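Local coordinates for disulfide isomerase (Salmonella enterica subsp. enterica serovar Typhimurium, PDB 3L9U), which probably forms disulfide bonds in other proteins by passing on its own, working with DsbI to make an essential disulfide in AssT, at residues S74-A78 / T152-W156. Numbering follows the deposited sequence. Where two conformers were deposited one is given.
Sequences SEVFA and TLEKW
Leu-153, Trp-156 and Ala-78 bury the most area here, and they illustrate how two segments can pack closely round a short side chain: Ala-78 offers a small methyl, which Thr-152, Leu-153 and Trp-156 surround. The methyl of Ala-78 points at the segment 152-156, where CB meets CG2 of Thr-152 at 4.0 Å on one flank and CD2 of Leu-153 on another. Leu-153 starts out alongside the other segment rather than at it, but its branched end comes nearer: CD2 lies 3.6 Å from the backbone O of Ser-74, while CD1 is 3.9 Å from CG of Glu-75, the two side chains crossing at about a right angle. The indole of Trp-156 reaches in with its six-membered ring leading. Its CZ3 stands 3.5 Å from Ser-74 O, an oxygen already bonded to Ala-78 N within the helix, and its CH2 receives CB of Phe-77 at the ring edge, 4.0 Å away. Thr-152 CG2, set anti to its own backbone N, lies between Ala-78 CB and the indole face, 3.2 Å above the ring plane and displaced toward the rim. In the DsbA family a helical domain is inserted into the thioredoxin fold, here in the sequence between strands 57-62 and 170-173, and both helices belong to it; Trp-156 also meets Phe-61, and Ser-74 OG bonds to His-62, tying this packing to strand 57-62. At the margin, a water donates to Ala-78 O (2.9 Å) and is hydrogen-bonded to Thr-152 OG1 (2.8 Å), a hydroxyl also bonded to Ala-148 O.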
ATOM      1  N   SER A  74       7.178   3.706  -6.175  1.00 12.13           N
ATOM      2  CA  SER A  74       7.647   3.147  -4.914  1.00 13.61           C
ATOM      3  C   SER A  74       8.609   4.104  -4.212  1.00 14.91           C
ATOM      4  O   SER A  74       8.533   4.303  -2.996  1.00 15.99           O
ATOM      5  CB  SER A  74       8.339   1.794  -5.130  1.00 13.64           C
ATOM      6  OG  SER A  74       7.406   0.781  -5.456  1.00 13.40           O
ATOM      7  N   GLU A  75       9.535   4.672  -4.975  1.00 16.00           N
ATOM      8  CA  GLU A  75      10.531   5.568  -4.402  1.00 16.76           C
ATOM      9  C   GLU A  75       9.857   6.778  -3.777  1.00 17.61           C
ATOM     10  O   GLU A  75      10.160   7.152  -2.645  1.00 18.00           O
ATOM     11  CB  GLU A  75      11.559   5.986  -5.461  1.00 18.59           C
ATOM     12  CG  GLU A  75      12.456   4.828  -5.882  1.00 21.44           C
ATOM     13  CD  GLU A  75      13.400   5.180  -7.010  1.00 24.78           C
ATOM     14  OE1 GLU A  75      13.091   6.111  -7.785  1.00 24.99           O
ATOM     15  OE2 GLU A  75      14.447   4.508  -7.126  1.00 26.34           O
ATOM     16  N   VAL A  76       8.924   7.383  -4.508  1.00 16.66           N
ATOM     17  CA  VAL A  76       8.197   8.521  -3.972  1.00 15.95           C
ATOM     18  C   VAL A  76       7.370   8.125  -2.742  1.00 15.47           C
ATOM     19  O   VAL A  76       7.403   8.813  -1.727  1.00 17.97           O
ATOM     20  CB  VAL A  76       7.308   9.178  -5.041  1.00 15.94           C
ATOM     21  CG1 VAL A  76       6.373  10.207  -4.403  1.00 17.95           C
ATOM     22  CG2 VAL A  76       8.178   9.809  -6.132  1.00 16.97           C
ATOM     23  N   PHE A  77       6.633   7.021  -2.829  1.00 14.19           N
ATOM     24  CA  PHE A  77       5.824   6.578  -1.700  1.00 13.56           C
ATOM     25  C   PHE A  77       6.688   6.314  -0.465  1.00 16.20           C
ATOM     26  O   PHE A  77       6.321   6.685   0.654  1.00 17.62           O
ATOM     27  CB  PHE A  77       5.037   5.306  -2.049  1.00 12.70           C
ATOM     28  CG  PHE A  77       3.862   5.531  -2.981  1.00 11.39           C
ATOM     29  CD1 PHE A  77       3.113   6.705  -2.942  1.00 10.71           C
ATOM     30  CD2 PHE A  77       3.488   4.540  -3.870  1.00 11.75           C
ATOM     31  CE1 PHE A  77       2.026   6.886  -3.804  1.00 11.56           C
ATOM     32  CE2 PHE A  77       2.397   4.706  -4.724  1.00 10.11           C
ATOM     33  CZ  PHE A  77       1.662   5.879  -4.685  1.00  9.29           C
ATOM     34  N   ALA A  78       7.830   5.658  -0.661  1.00 17.16           N
ATOM     35  CA  ALA A  78       8.720   5.348   0.463  1.00 17.87           C
ATOM     36  C   ALA A  78       9.203   6.633   1.132  1.00 18.59           C
ATOM     37  O   ALA A  78       9.251   6.734   2.359  1.00 19.21           O
ATOM     38  CB  ALA A  78       9.900   4.505   0.002  1.00 19.07           C
ATOM     39  N   THR A 152      13.090   0.391   3.180  1.00 14.02           N
ATOM     40  CA  THR A 152      11.686   0.196   2.811  1.00 13.50           C
ATOM     41  C   THR A 152      11.577  -0.367   1.397  1.00 12.98           C
ATOM     42  O   THR A 152      10.803  -1.284   1.140  1.00 13.31           O
ATOM     43  CB  THR A 152      10.902   1.520   2.872  1.00 15.78           C
ATOM     44  OG1 THR A 152      10.871   1.991   4.224  1.00 17.77           O
ATOM     45  CG2 THR A 152       9.474   1.333   2.366  1.00 15.96           C
ATOM     46  N   LEU A 153      12.352   0.186   0.474  1.00 13.44           N
ATOM     47  CA  LEU A 153      12.315  -0.288  -0.905  1.00 14.39           C
ATOM     48  C   LEU A 153      12.752  -1.748  -0.991  1.00 14.12           C
ATOM     49  O   LEU A 153      12.197  -2.524  -1.765  1.00 15.88           O
ATOM     50  CB  LEU A 153      13.162   0.609  -1.812  1.00 14.81           C
ATOM     51  CG  LEU A 153      12.559   2.006  -1.978  1.00 15.96           C
ATOM     52  CD1 LEU A 153      13.557   2.964  -2.617  1.00 16.64           C
ATOM     53  CD2 LEU A 153      11.248   1.945  -2.788  1.00 16.89           C
ATOM     54  N   GLU A 154      13.738  -2.131  -0.189  0.52 13.72           N
ATOM     55  CA  GLU A 154      14.159  -3.529  -0.161  0.52 14.50           C
ATOM     56  C   GLU A 154      13.053  -4.435   0.392  0.52 13.19           C
ATOM     57  O   GLU A 154      12.789  -5.504  -0.156  0.52 13.79           O
ATOM     58  CB  GLU A 154      15.450  -3.701   0.644  0.52 16.27           C
ATOM     59  CG  GLU A 154      16.017  -5.116   0.628  0.52 20.11           C
ATOM     60  CD  GLU A 154      16.430  -5.583  -0.763  0.52 24.38           C
ATOM     61  OE1 GLU A 154      16.526  -4.741  -1.683  0.52 25.22           O
ATOM     62  OE2 GLU A 154      16.664  -6.800  -0.933  0.52 26.91           O
ATOM     63  N   LYS A 155      12.409  -4.007   1.474  1.00 12.74           N
ATOM     64  CA  LYS A 155      11.306  -4.780   2.047  1.00 11.24           C
ATOM     65  C   LYS A 155      10.197  -4.990   1.017  1.00 10.82           C
ATOM     66  O   LYS A 155       9.610  -6.074   0.920  1.00 11.24           O
ATOM     67  CB  LYS A 155      10.723  -4.073   3.272  1.00 13.22           C
ATOM     68  CG  LYS A 155      11.632  -4.097   4.491  1.00 16.66           C
ATOM     69  CD  LYS A 155      10.950  -3.536   5.730  1.00 21.09           C
ATOM     70  CE  LYS A 155      10.755  -2.035   5.656  1.00 24.56           C
ATOM     71  NZ  LYS A 155      10.335  -1.466   6.977  1.00 27.44           N
ATOM     72  N   TRP A 156       9.895  -3.948   0.255  1.00 10.46           N
ATOM     73  CA  TRP A 156       8.775  -4.032  -0.671  1.00 11.56           C
ATOM     74  C   TRP A 156       9.046  -4.967  -1.837  1.00 11.90           C
ATOM     75  O   TRP A 156       8.130  -5.282  -2.587  1.00 13.23           O
ATOM     76  CB  TRP A 156       8.366  -2.654  -1.179  1.00 10.57           C
ATOM     77  CG  TRP A 156       7.746  -1.783  -0.133  1.00 10.27           C
ATOM     78  CD1 TRP A 156       7.435  -2.121   1.157  1.00 10.69           C
ATOM     79  CD2 TRP A 156       7.363  -0.416  -0.297  1.00 10.16           C
ATOM     80  NE1 TRP A 156       6.865  -1.037   1.802  1.00 10.02           N
ATOM     81  CE2 TRP A 156       6.813   0.018   0.928  1.00 10.68           C
ATOM     82  CE3 TRP A 156       7.423   0.483  -1.373  1.00 10.11           C
ATOM     83  CZ2 TRP A 156       6.335   1.317   1.114  1.00 11.09           C
ATOM     84  CZ3 TRP A 156       6.951   1.775  -1.187  1.00 10.33           C
ATOM     85  CH2 TRP A 156       6.405   2.178   0.048  1.00 12.10           C
TER
HETATM   86  O   HOH W   1      10.059   4.658   4.177  1.00 32.92           O